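Local coordinates for alginate biosynthesis protein AlgJ (Pseudomonas putida, PDB 4O8V), which probably adds acetyl groups to the O-2 and O-3 positions of mannuronate residues in alginate, working with AlgI and AlgF at the inner membrane, at residues D22-P27 against P275-P280; K64-T69 against D83-F88; L254-L257 against A261-N264; V212-T217 against N226-L231; V115-R118 against W123-M126. One frame throughout, in Å; residues are numbered along the deposited sequence.

Interactions 1, 2 and 5 form a connected group. Glu276 OE1 of interaction 1 meets Arg66 NH2 of interaction 2 at 2.8 Å, and Lys64 NZ of interaction 2 reaches Leu117 O of interaction 5, also at 2.8 Å. Interaction 5 then passes to interaction 4, where Phe227 CG lies 3.6 Å from Trp123 CZ2. Interaction 3 is more remote, its centre about 30 Å from that of interaction 5, yet Tyr256 OH still packs 3.6 Å from Ala213 CB of interaction 4. Of the probable active-site residues, Asp120 and His122 fall between the segments of interaction 5 and Ser218 directly follows residues 212-217; the Arg277 side chain of interaction 1 is about 6 Å from those of both Ser218 and His122.

Interaction 1 of 5, residues D22-P27 against P275-P280; sequences DEEFKP and PERYLP
Arg277 runs its extended side chain between Glu23 and Glu24, two neighbours on a short 3-10 turn. The aliphatic half is closely packed: CD of Arg277 lies 3.6 Å from CB of Glu23 and 3.7 Å from CG of Glu24. A chi1 of 75° lays the chain along this pair. Just beyond, Arg277 NE donates to Glu23 OE1 over 2.9 Å in an almost straight bond (175°) that lies in the guanidinium plane and uses the anti lone pair of the carboxylate. Tyr278 covers one face of the guanidinium with CE2. The other arm is looser. Arg277 NH1 stands 3.9 Å from Glu24 OE2, a long salt bridge, with a water spanning the pair; Glu24 is gripped more directly by the backbone nitrogens of Lys64 and Ala65. A second water, 2.8 Å from Glu23 O and 2.7 Å from Arg277 O, donates to both and joins the two backbones, while Glu23 itself remains partly exposed. Together the three charged residues make a salt-bridge network beside the probable active site of this SGNH hydrolase-like domain.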
# COMPACT_ATOMS: atom_id res chain seq x y z
N ASP A 22 -6.25 12.48 8.29
CA ASP A 22 -5.36 13.55 8.75
C ASP A 22 -3.92 13.04 8.87
O ASP A 22 -3.00 13.83 9.06
CB ASP A 22 -5.86 14.18 10.07
CG ASP A 22 -5.60 13.32 11.28
OD1 ASP A 22 -5.53 12.08 11.17
OD2 ASP A 22 -5.47 13.91 12.37
N GLU A 23 -3.71 11.74 8.69
CA GLU A 23 -2.35 11.19 8.66
C GLU A 23 -1.62 11.64 7.39
O GLU A 23 -0.39 11.58 7.31
CB GLU A 23 -2.38 9.65 8.76
CG GLU A 23 -2.94 9.13 10.07
CD GLU A 23 -2.96 7.61 10.16
OE1 GLU A 23 -2.80 6.92 9.13
OE2 GLU A 23 -3.14 7.09 11.28
N GLU A 24 -2.39 12.11 6.41
CA GLU A 24 -1.81 12.66 5.19
C GLU A 24 -1.60 14.17 5.33
O GLU A 24 -1.12 14.82 4.40
CB GLU A 24 -2.70 12.35 3.98
CG GLU A 24 -2.55 10.88 3.51
CD GLU A 24 -3.52 10.47 2.42
OE1 GLU A 24 -4.29 11.33 1.92
OE2 GLU A 24 -3.52 9.27 2.04
N PHE A 25 -1.96 14.71 6.50
CA PHE A 25 -1.87 16.15 6.75
C PHE A 25 -0.95 16.52 7.91
O PHE A 25 -0.21 17.50 7.85
CB PHE A 25 -3.26 16.73 7.06
CG PHE A 25 -4.17 16.82 5.88
CD1 PHE A 25 -4.66 15.68 5.29
CD2 PHE A 25 -4.57 18.06 5.38
CE1 PHE A 25 -5.52 15.76 4.19
CE2 PHE A 25 -5.43 18.15 4.29
CZ PHE A 25 -5.90 17.00 3.69
N LYS A 26 -1.05 15.76 9.00
CA LYS A 26 -0.50 16.19 10.30
C LYS A 26 1.03 16.19 10.30
O LYS A 26 1.65 15.32 9.70
CB LYS A 26 -1.01 15.27 11.43
CG LYS A 26 -0.48 13.83 11.35
CD LYS A 26 -1.00 12.93 12.47
CE LYS A 26 -2.52 12.90 12.48
NZ LYS A 26 -3.12 11.90 13.41
N PRO A 27 1.63 17.17 10.98
CA PRO A 27 3.07 17.07 11.24
C PRO A 27 3.33 15.94 12.23
O PRO A 27 2.41 15.56 12.95
CB PRO A 27 3.42 18.42 11.85
CG PRO A 27 2.15 18.90 12.46
CD PRO A 27 1.05 18.39 11.57
N PRO A 275 2.10 2.52 2.01
CA PRO A 275 1.57 3.85 1.68
C PRO A 275 2.50 4.97 2.20
O PRO A 275 3.07 4.83 3.29
CB PRO A 275 0.20 3.88 2.38
CG PRO A 275 -0.17 2.40 2.54
CD PRO A 275 1.18 1.76 2.87
N GLU A 276 2.64 6.07 1.46
CA GLU A 276 3.66 7.06 1.79
C GLU A 276 3.51 7.67 3.19
O GLU A 276 4.51 7.93 3.85
CB GLU A 276 3.69 8.18 0.74
CG GLU A 276 2.45 9.07 0.70
CD GLU A 276 2.66 10.38 -0.05
OE1 GLU A 276 3.19 11.34 0.55
OE2 GLU A 276 2.27 10.47 -1.22
N ARG A 277 2.28 7.86 3.67
CA ARG A 277 2.06 8.56 4.93
C ARG A 277 2.64 7.82 6.15
O ARG A 277 2.78 8.42 7.20
CB ARG A 277 0.56 8.80 5.17
CG ARG A 277 -0.24 7.55 5.59
CD ARG A 277 -1.73 7.91 5.64
NE ARG A 277 -2.60 6.90 6.26
CZ ARG A 277 -3.34 6.04 5.56
NH1 ARG A 277 -3.27 6.05 4.23
NH2 ARG A 277 -4.13 5.18 6.18
N TYR A 278 2.94 6.54 5.99
CA TYR A 278 3.49 5.75 7.10
C TYR A 278 4.98 5.95 7.31
O TYR A 278 5.51 5.55 8.34
CB TYR A 278 3.23 4.25 6.88
CG TYR A 278 1.78 3.84 7.07
CD1 TYR A 278 1.23 3.72 8.35
CD2 TYR A 278 0.97 3.59 5.97
CE1 TYR A 278 -0.10 3.35 8.52
CE2 TYR A 278 -0.35 3.23 6.13
CZ TYR A 278 -0.88 3.11 7.40
OH TYR A 278 -2.21 2.75 7.54
N LEU A 279 5.68 6.54 6.34
CA LEU A 279 7.14 6.65 6.46
C LEU A 279 7.57 7.51 7.67
O LEU A 279 8.49 7.14 8.40
CB LEU A 279 7.76 7.21 5.17
CG LEU A 279 9.29 7.21 5.15
CD1 LEU A 279 9.85 5.80 5.24
CD2 LEU A 279 9.81 7.90 3.91
N PRO A 280 6.89 8.65 7.92
CA PRO A 280 7.33 9.37 9.11
C PRO A 280 6.53 9.04 10.37
O PRO A 280 6.47 9.86 11.28
CB PRO A 280 7.15 10.83 8.72
CG PRO A 280 5.96 10.81 7.79
CD PRO A 280 6.01 9.48 7.06
O HOH W 1 2.23 10.98 8.00
O HOH W 2 -1.14 7.58 2.49

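Interaction 2 of 5, residues K64-T69 against D83-F88; sequences KARVYT and DLYNQF
Arg66 reaches from helix 64-67 to the first turn of helix 84-94, where it meets Tyr85 and Leu84. From CB the chain runs straight through CG, both chi1 and chi2 being close to 180°, and makes its first approach at CD, 3.9 Å from Tyr85 CB. A bend at chi3 (-46°) then turns the guanidinium so that one of its faces lies against that same methylene: NE is 3.3 Å and CZ 3.8 Å from Tyr85 CB. The phenol ring itself leads away, its hydroxyl hydrogen-bonded to Asp101. At the tip, NH2 of Arg66 comes 3.5 Å from Leu84 N and 3.9 Å from Leu84 CB. NH2 and the backbone N of Tyr85 are both donors and do not bond. The polar end is held instead by acceptors: NH2 by a salt bridge to Glu276 and by His81 O, NH1 by Asp82 O. The carboxylate of Glu276 probably offsets the meeting of a positive charge with the N-terminal end of a helix. Arg66 thus ties helix 64-67, which follows strand 55-61, to the start of helix 84-94, whose Tyr85 and Phe88 pack on that strand and whose Leu84 touches Met35 of helix 31-51.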
# COMPACT_ATOMS: atom_id res chain seq x y z
N LYS A 64 -3.80 9.89 -0.83
CA LYS A 64 -5.01 10.29 -1.54
C LYS A 64 -5.01 11.81 -1.70
O LYS A 64 -5.42 12.35 -2.74
CB LYS A 64 -6.27 9.84 -0.80
CG LYS A 64 -7.55 10.14 -1.59
CD LYS A 64 -8.76 9.46 -0.99
CE LYS A 64 -9.59 10.41 -0.20
NZ LYS A 64 -10.87 9.78 0.25
N ALA A 65 -4.50 12.51 -0.68
CA ALA A 65 -4.43 13.98 -0.72
C ALA A 65 -3.50 14.51 -1.80
O ALA A 65 -3.61 15.65 -2.21
CB ALA A 65 -4.00 14.52 0.63
N ARG A 66 -2.55 13.69 -2.23
CA ARG A 66 -1.63 14.07 -3.30
C ARG A 66 -2.24 13.80 -4.67
O ARG A 66 -2.03 14.55 -5.61
CB ARG A 66 -0.29 13.29 -3.18
CG ARG A 66 0.73 13.64 -4.25
CD ARG A 66 2.07 12.86 -4.10
NE ARG A 66 2.59 12.85 -2.73
CZ ARG A 66 3.19 13.88 -2.13
NH1 ARG A 66 3.31 15.05 -2.76
NH2 ARG A 66 3.64 13.75 -0.88
N VAL A 67 -3.00 12.71 -4.78
CA VAL A 67 -3.59 12.33 -6.05
C VAL A 67 -4.85 13.16 -6.34
O VAL A 67 -5.12 13.48 -7.49
CB VAL A 67 -3.93 10.82 -6.09
CG1 VAL A 67 -4.63 10.45 -7.40
CG2 VAL A 67 -2.66 9.98 -5.90
N TYR A 68 -5.60 13.49 -5.29
CA TYR A 68 -6.82 14.32 -5.43
C TYR A 68 -6.71 15.69 -4.76
O TYR A 68 -7.59 16.11 -3.99
CB TYR A 68 -8.03 13.52 -4.91
CG TYR A 68 -8.49 12.49 -5.93
CD1 TYR A 68 -9.24 12.89 -7.04
CD2 TYR A 68 -8.12 11.14 -5.81
CE1 TYR A 68 -9.63 11.98 -8.00
CE2 TYR A 68 -8.52 10.20 -6.78
CZ TYR A 68 -9.26 10.63 -7.87
OH TYR A 68 -9.64 9.73 -8.84
N THR A 69 -5.66 16.44 -5.09
CA THR A 69 -5.48 17.78 -4.52
C THR A 69 -6.62 18.72 -4.89
O THR A 69 -6.86 19.73 -4.20
CB THR A 69 -4.17 18.43 -5.00
OG1 THR A 69 -4.22 18.61 -6.42
CG2 THR A 69 -2.99 17.56 -4.66
N ASP A 83 6.67 16.91 -0.27
CA ASP A 83 7.46 16.13 -1.21
C ASP A 83 7.84 14.76 -0.66
O ASP A 83 8.87 14.19 -1.03
CB ASP A 83 8.72 16.90 -1.61
CG ASP A 83 9.25 16.48 -2.98
OD1 ASP A 83 8.41 16.26 -3.89
OD2 ASP A 83 10.49 16.38 -3.14
N LEU A 84 6.97 14.23 0.20
CA LEU A 84 7.22 12.97 0.91
C LEU A 84 7.32 11.77 -0.05
O LEU A 84 8.20 10.92 0.09
CB LEU A 84 6.13 12.72 1.95
CG LEU A 84 6.26 11.48 2.86
CD1 LEU A 84 7.62 11.44 3.54
CD2 LEU A 84 5.14 11.52 3.91
N TYR A 85 6.40 11.72 -1.02
CA TYR A 85 6.41 10.65 -2.01
C TYR A 85 7.74 10.61 -2.76
O TYR A 85 8.38 9.56 -2.81
CB TYR A 85 5.23 10.83 -2.98
CG TYR A 85 5.19 9.81 -4.11
CD1 TYR A 85 4.61 8.56 -3.92
CD2 TYR A 85 5.74 10.11 -5.35
CE1 TYR A 85 4.57 7.63 -4.95
CE2 TYR A 85 5.70 9.19 -6.39
CZ TYR A 85 5.12 7.95 -6.18
OH TYR A 85 5.10 7.06 -7.23
N ASN A 86 8.16 11.76 -3.28
CA ASN A 86 9.42 11.90 -4.01
C ASN A 86 10.63 11.54 -3.15
O ASN A 86 11.53 10.83 -3.59
CB ASN A 86 9.55 13.34 -4.52
CG ASN A 86 10.84 13.58 -5.32
OD1 ASN A 86 11.15 12.87 -6.28
ND2 ASN A 86 11.57 14.60 -4.93
N GLN A 87 10.65 12.02 -1.91
CA GLN A 87 11.77 11.73 -1.02
C GLN A 87 11.81 10.26 -0.61
O GLN A 87 12.89 9.70 -0.43
CB GLN A 87 11.73 12.63 0.21
CG GLN A 87 12.07 14.10 -0.09
CD GLN A 87 13.50 14.30 -0.64
OE1 GLN A 87 14.41 13.49 -0.39
NE2 GLN A 87 13.70 15.39 -1.38
N PHE A 88 10.64 9.64 -0.44
CA PHE A 88 10.55 8.20 -0.18
C PHE A 88 11.20 7.44 -1.36
O PHE A 88 12.06 6.57 -1.18
CB PHE A 88 9.09 7.78 0.01
CG PHE A 88 8.88 6.44 0.69
CD1 PHE A 88 9.90 5.52 0.83
CD2 PHE A 88 7.61 6.09 1.14
CE1 PHE A 88 9.67 4.28 1.44
CE2 PHE A 88 7.37 4.87 1.75
CZ PHE A 88 8.40 3.96 1.90

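Interaction 3 of 5, residues L254-L257 against A261-N264; sequences LKYL and AFKN
Leu257, in the last turn of helix 250-257, and Phe262, early in helix 260-264, bring their CA atoms within 6.0 Å as the chain turns from one short helix into the next. Ser259 OG in the turn is hydrogen-bonded both to Tyr256 O and to Phe262 N. Phe262 packs back against the end of helix 250-257, its CB 3.3 Å from Tyr256 O. The trans chi1 (177°) turns its ring back to that helix, where it meets both Tyr256 and Leu257. The CB methylene lies over one face of the Tyr256 ring, 4.0 Å from its centroid, in a CH-pi contact displaced toward the rim. The two ring planes are inclined at 52° and meet most closely where Phe262 CD1 is 3.6 Å from Tyr256 CE2. Leu257 runs alongside Phe262 in the same direction and sets CD2 over a face of the phenyl ring, 4.2 Å from the centroid, a second CH-pi contact. The Leu257 carbonyl adds to the packing, O being 3.5 Å from Phe262 CD2. Beyond the pair, Leu257 and Phe262 both press on Leu49 of helix 31-51, Leu257 also touches Trp292 of helix 290-297, and Tyr256 rests on Ala213 and Val215 of strand 212-215.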
# COMPACT_ATOMS: atom_id res chain seq x y z
N LEU A 254 7.62 -7.66 9.16
CA LEU A 254 8.50 -8.33 10.14
C LEU A 254 7.92 -9.69 10.56
O LEU A 254 8.67 -10.68 10.73
CB LEU A 254 8.72 -7.43 11.36
CG LEU A 254 9.24 -6.02 11.03
CD1 LEU A 254 9.34 -5.17 12.29
CD2 LEU A 254 10.60 -6.11 10.34
N LYS A 255 6.60 -9.76 10.70
CA LYS A 255 5.94 -11.02 10.99
C LYS A 255 6.22 -12.04 9.90
O LYS A 255 6.55 -13.20 10.17
CB LYS A 255 4.43 -10.82 11.16
CG LYS A 255 3.64 -12.09 11.38
CD LYS A 255 2.24 -11.75 11.88
CE LYS A 255 1.27 -12.89 11.64
NZ LYS A 255 -0.10 -12.49 12.08
N TYR A 256 6.08 -11.61 8.65
CA TYR A 256 6.35 -12.48 7.51
C TYR A 256 7.78 -13.05 7.52
O TYR A 256 7.99 -14.25 7.29
CB TYR A 256 6.11 -11.73 6.19
CG TYR A 256 6.41 -12.61 4.99
CD1 TYR A 256 5.68 -13.75 4.75
CD2 TYR A 256 7.44 -12.29 4.12
CE1 TYR A 256 5.96 -14.56 3.66
CE2 TYR A 256 7.74 -13.09 3.04
CZ TYR A 256 7.00 -14.21 2.81
OH TYR A 256 7.30 -14.99 1.72
N LEU A 257 8.76 -12.20 7.79
CA LEU A 257 10.16 -12.66 7.81
C LEU A 257 10.41 -13.70 8.89
O LEU A 257 11.30 -14.52 8.74
CB LEU A 257 11.11 -11.48 8.03
CG LEU A 257 11.12 -10.43 6.91
CD1 LEU A 257 12.00 -9.26 7.31
CD2 LEU A 257 11.61 -11.06 5.62
N ALA A 261 6.36 -19.87 6.67
CA ALA A 261 6.12 -19.76 5.23
C ALA A 261 7.35 -19.22 4.50
O ALA A 261 7.78 -19.77 3.50
CB ALA A 261 4.93 -18.87 4.96
N PHE A 262 7.91 -18.14 5.03
CA PHE A 262 9.10 -17.55 4.43
C PHE A 262 10.36 -18.41 4.62
O PHE A 262 11.12 -18.60 3.68
CB PHE A 262 9.34 -16.17 5.02
CG PHE A 262 10.58 -15.53 4.52
CD1 PHE A 262 10.70 -15.19 3.17
CD2 PHE A 262 11.64 -15.27 5.37
CE1 PHE A 262 11.85 -14.60 2.70
CE2 PHE A 262 12.78 -14.66 4.91
CZ PHE A 262 12.89 -14.33 3.56
N LYS A 263 10.58 -18.88 5.85
CA LYS A 263 11.78 -19.64 6.18
C LYS A 263 11.86 -20.95 5.41
O LYS A 263 12.95 -21.45 5.14
CB LYS A 263 11.83 -19.94 7.69
CG LYS A 263 12.29 -18.76 8.55
CD LYS A 263 12.17 -19.07 10.04
CE LYS A 263 12.42 -17.83 10.88
NZ LYS A 263 12.12 -18.08 12.31
N ASN A 264 10.71 -21.51 5.04
CA ASN A 264 10.70 -22.84 4.42
C ASN A 264 10.45 -22.83 2.92
O ASN A 264 10.58 -23.86 2.26
CB ASN A 264 9.66 -23.73 5.10
CG ASN A 264 10.14 -24.25 6.43
OD1 ASN A 264 11.32 -24.57 6.60
ND2 ASN A 264 9.23 -24.33 7.40

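Interaction 4 of 5, residues V212-T217 against N226-L231; sequences VALVGT and NFLGAL
Thr217 OG1, hydrogen-bonded to both Tyr219 N and the carboxylate of Glu273, closes the segment in which Leu214 packs against Phe227, Leu228 and Leu231. Through Tyr219 N the threonine caps helix 218-221, which opens with Ser218, the probable nucleophile. The contact belongs to a beta-alpha-beta unit of the SGNH hydrolase-like fold: strand 212-215 leads through helices 218-221 and 227-235 to its parallel neighbour, strand 239-241. The axes of strand 212-215 and of residues 227-231 of the helix come within 10.4 Å and run nearly antiparallel, at 153°. Between them Leu214 is the strand side chain that bridges the gap. With its CG opposite the backbone N (chi1 169°), its two methyls fan out over the helix. CD2 meets Leu228 CD1 at 4.0 Å, while CD1 faces Phe227 CE2, also at 4.0 Å, approaching the ring obliquely. Leu231 crosses Leu214 at about a right angle and touches both of its methyls. This is an interface of apolar side chains, continued by Ala132 of helix 125-141, which touches Phe227 and Leu231, and by the indole of Trp123 against the Phe227 ring. Phe227 and Leu231, one turn apart on the helix, also pack on each other: Leu231 CD1 stands 3.7 Å above one face of the Phe227 ring, toward its rim, and 3.9 Å from Leu214 CD1.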
# COMPACT_ATOMS: atom_id res chain seq x y z
N VAL A 212 5.19 -15.70 -5.68
CA VAL A 212 5.09 -14.31 -5.24
C VAL A 212 4.36 -14.18 -3.90
O VAL A 212 3.32 -14.81 -3.70
CB VAL A 212 4.35 -13.43 -6.28
CG1 VAL A 212 4.25 -11.98 -5.81
CG2 VAL A 212 5.01 -13.52 -7.67
N ALA A 213 4.89 -13.36 -2.99
CA ALA A 213 4.16 -13.05 -1.75
C ALA A 213 3.79 -11.57 -1.73
O ALA A 213 4.55 -10.73 -2.19
CB ALA A 213 4.99 -13.42 -0.50
N LEU A 214 2.61 -11.28 -1.19
CA LEU A 214 2.15 -9.90 -1.03
C LEU A 214 2.15 -9.59 0.46
O LEU A 214 1.61 -10.37 1.25
CB LEU A 214 0.74 -9.72 -1.63
CG LEU A 214 0.02 -8.40 -1.33
CD1 LEU A 214 0.78 -7.21 -1.89
CD2 LEU A 214 -1.40 -8.46 -1.92
N VAL A 215 2.81 -8.48 0.84
CA VAL A 215 2.79 -7.99 2.21
C VAL A 215 2.38 -6.53 2.22
O VAL A 215 2.78 -5.76 1.34
CB VAL A 215 4.18 -8.15 2.88
CG1 VAL A 215 4.10 -7.75 4.36
CG2 VAL A 215 4.64 -9.57 2.74
N GLY A 216 1.55 -6.15 3.17
CA GLY A 216 1.11 -4.77 3.26
C GLY A 216 0.03 -4.53 4.28
O GLY A 216 -0.09 -5.22 5.30
N THR A 217 -0.77 -3.50 4.00
CA THR A 217 -1.76 -2.98 4.91
C THR A 217 -3.16 -3.37 4.45
O THR A 217 -3.34 -4.34 3.70
CB THR A 217 -1.70 -1.42 5.01
OG1 THR A 217 -2.11 -0.87 3.76
CG2 THR A 217 -0.28 -0.95 5.33
N ASN A 226 -9.56 -5.75 -4.24
CA ASN A 226 -9.09 -6.85 -5.09
C ASN A 226 -7.65 -6.68 -5.57
O ASN A 226 -7.33 -7.04 -6.71
CB ASN A 226 -10.01 -7.03 -6.33
CG ASN A 226 -9.89 -8.42 -6.96
OD1 ASN A 226 -9.84 -9.43 -6.26
ND2 ASN A 226 -9.80 -8.47 -8.29
N PHE A 227 -6.79 -6.12 -4.72
CA PHE A 227 -5.40 -5.91 -5.13
C PHE A 227 -4.68 -7.24 -5.35
O PHE A 227 -3.90 -7.38 -6.31
CB PHE A 227 -4.66 -5.06 -4.10
CG PHE A 227 -3.28 -4.64 -4.53
CD1 PHE A 227 -3.04 -4.14 -5.80
CD2 PHE A 227 -2.21 -4.74 -3.63
CE1 PHE A 227 -1.77 -3.73 -6.16
CE2 PHE A 227 -0.94 -4.32 -3.99
CZ PHE A 227 -0.71 -3.83 -5.26
N LEU A 228 -4.93 -8.22 -4.48
CA LEU A 228 -4.34 -9.55 -4.68
C LEU A 228 -4.71 -10.13 -6.05
O LEU A 228 -3.85 -10.63 -6.79
CB LEU A 228 -4.80 -10.53 -3.59
CG LEU A 228 -4.21 -11.94 -3.69
CD1 LEU A 228 -2.71 -11.85 -3.52
CD2 LEU A 228 -4.81 -12.80 -2.62
N GLY A 229 -6.00 -10.09 -6.38
CA GLY A 229 -6.46 -10.66 -7.63
C GLY A 229 -5.86 -9.90 -8.80
O GLY A 229 -5.46 -10.50 -9.80
N ALA A 230 -5.80 -8.57 -8.66
CA ALA A 230 -5.29 -7.73 -9.75
C ALA A 230 -3.81 -8.08 -10.03
O ALA A 230 -3.38 -8.13 -11.18
CB ALA A 230 -5.46 -6.26 -9.41
N LEU A 231 -3.06 -8.34 -8.96
CA LEU A 231 -1.67 -8.77 -9.08
C LEU A 231 -1.53 -10.14 -9.74
O LEU A 231 -0.71 -10.32 -10.63
CB LEU A 231 -1.00 -8.80 -7.69
CG LEU A 231 -0.54 -7.46 -7.11
CD1 LEU A 231 -0.09 -7.60 -5.64
CD2 LEU A 231 0.57 -6.88 -8.01

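Interaction 5 of 5, residues V115-R118 against W123-M126; sequences VFLR and WTPM
Phe116 and Trp123 stand opposite each other, their CA atoms 4.0 Å apart in a single beta bridge, and their aromatic side chains part company from there. Phe116 sets CD2 3.6 Å from Trp123 N, obliquely to its own ring. Trp123 turns its indole away: chi1 of 45° places CG between the backbone N and carbonyl carbon, and the ring leads off toward Tyr219, whose O accepts from NE1 and whose ring it meets edge-to-face. The backbones are joined where Thr124 N donates to Val115 O over 3.1 Å. This bond is bent (151°), and its donor sits 60° out of the carbonyl plane; the same oxygen also takes a CA-H...O contact from Trp123 CA at 3.3 Å.

The two branches of Thr124 serve different partners. Its methyl CG2 lies against the peptide between Phe116 and Leu117, 3.4 Å from Phe116 C, and Leu117 crosses it obliquely, CG to CG2 4.1 Å. Its hydroxyl, on the other branch, is hydrogen-bonded to Gln114 O and to Gly127 N, the latter bond capping the start of helix 125-141. Farther along, the selenomethionine Met126 bends back at chi2 and chi3, bringing both SE and CE to 3.9 Å from Val115 CG1.

The bridge closes a tight loop that carries Asp120 and His122, with the Leu117 side chain touching Asp120. Together with Ser218 these two are consistent with the Ser-His-Asp catalytic triad of SGNH hydrolase-like enzymes.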
# COMPACT_ATOMS: atom_id res chain seq x y z
N VAL A 115 -9.83 6.80 -8.81
CA VAL A 115 -8.77 5.84 -8.49
C VAL A 115 -8.62 5.71 -6.97
O VAL A 115 -8.01 4.77 -6.49
CB VAL A 115 -7.43 6.23 -9.18
CG1 VAL A 115 -7.59 6.28 -10.73
CG2 VAL A 115 -6.86 7.53 -8.66
N PHE A 116 -9.22 6.64 -6.21
CA PHE A 116 -9.47 6.47 -4.77
C PHE A 116 -10.95 6.71 -4.49
O PHE A 116 -11.62 7.44 -5.26
CB PHE A 116 -8.67 7.46 -3.90
CG PHE A 116 -7.21 7.13 -3.75
CD1 PHE A 116 -6.31 7.47 -4.75
CD2 PHE A 116 -6.74 6.54 -2.58
CE1 PHE A 116 -4.98 7.20 -4.62
CE2 PHE A 116 -5.39 6.26 -2.44
CZ PHE A 116 -4.51 6.58 -3.46
N LEU A 117 -11.45 6.14 -3.40
CA LEU A 117 -12.83 6.39 -2.95
C LEU A 117 -12.95 7.82 -2.41
O LEU A 117 -11.99 8.35 -1.87
CB LEU A 117 -13.23 5.39 -1.86
CG LEU A 117 -13.36 3.92 -2.31
CD1 LEU A 117 -13.24 3.02 -1.11
CD2 LEU A 117 -14.67 3.69 -2.96
N ARG A 118 -14.12 8.42 -2.54
CA ARG A 118 -14.35 9.78 -2.01
C ARG A 118 -14.33 9.87 -0.46
O ARG A 118 -13.78 10.83 0.10
CB ARG A 118 -15.68 10.33 -2.57
CG ARG A 118 -16.10 11.71 -2.04
CD ARG A 118 -17.33 12.25 -2.80
NE ARG A 118 -18.35 11.23 -3.00
CZ ARG A 118 -19.21 10.83 -2.07
NH1 ARG A 118 -19.19 11.38 -0.86
NH2 ARG A 118 -20.09 9.87 -2.35
N TRP A 123 -7.61 3.05 -2.23
CA TRP A 123 -7.87 3.02 -3.66
C TRP A 123 -9.16 2.26 -3.97
O TRP A 123 -9.58 1.37 -3.22
CB TRP A 123 -6.69 2.40 -4.42
CG TRP A 123 -6.10 1.13 -3.83
CD1 TRP A 123 -6.73 0.17 -3.06
CD2 TRP A 123 -4.75 0.67 -4.02
NE1 TRP A 123 -5.83 -0.85 -2.76
CE2 TRP A 123 -4.62 -0.56 -3.33
CE3 TRP A 123 -3.64 1.20 -4.68
CZ2 TRP A 123 -3.40 -1.28 -3.29
CZ3 TRP A 123 -2.43 0.48 -4.65
CH2 TRP A 123 -2.33 -0.74 -3.94
N THR A 124 -9.79 2.64 -5.07
CA THR A 124 -10.87 1.87 -5.67
C THR A 124 -10.32 0.62 -6.33
O THR A 124 -9.11 0.52 -6.57
CB THR A 124 -11.61 2.69 -6.77
OG1 THR A 124 -10.71 2.93 -7.86
CG2 THR A 124 -12.16 4.03 -6.20
N PRO A 125 -11.20 -0.33 -6.65
CA PRO A 125 -10.71 -1.51 -7.36
C PRO A 125 -10.01 -1.17 -8.68
O PRO A 125 -9.01 -1.80 -9.02
CB PRO A 125 -11.98 -2.31 -7.61
CG PRO A 125 -12.88 -1.91 -6.49
CD PRO A 125 -12.61 -0.48 -6.23
N MSE A 126 -10.53 -0.18 -9.41
CA MSE A 126 -9.84 0.24 -10.62
C MSE A 126 -8.47 0.84 -10.29
O MSE A 126 -7.49 0.60 -11.02
CB MSE A 126 -10.69 1.24 -11.41
CG MSE A 126 -10.10 1.59 -12.76
SE MSE A 126 -9.03 3.24 -12.73
CE MSE A 126 -10.47 4.56 -12.69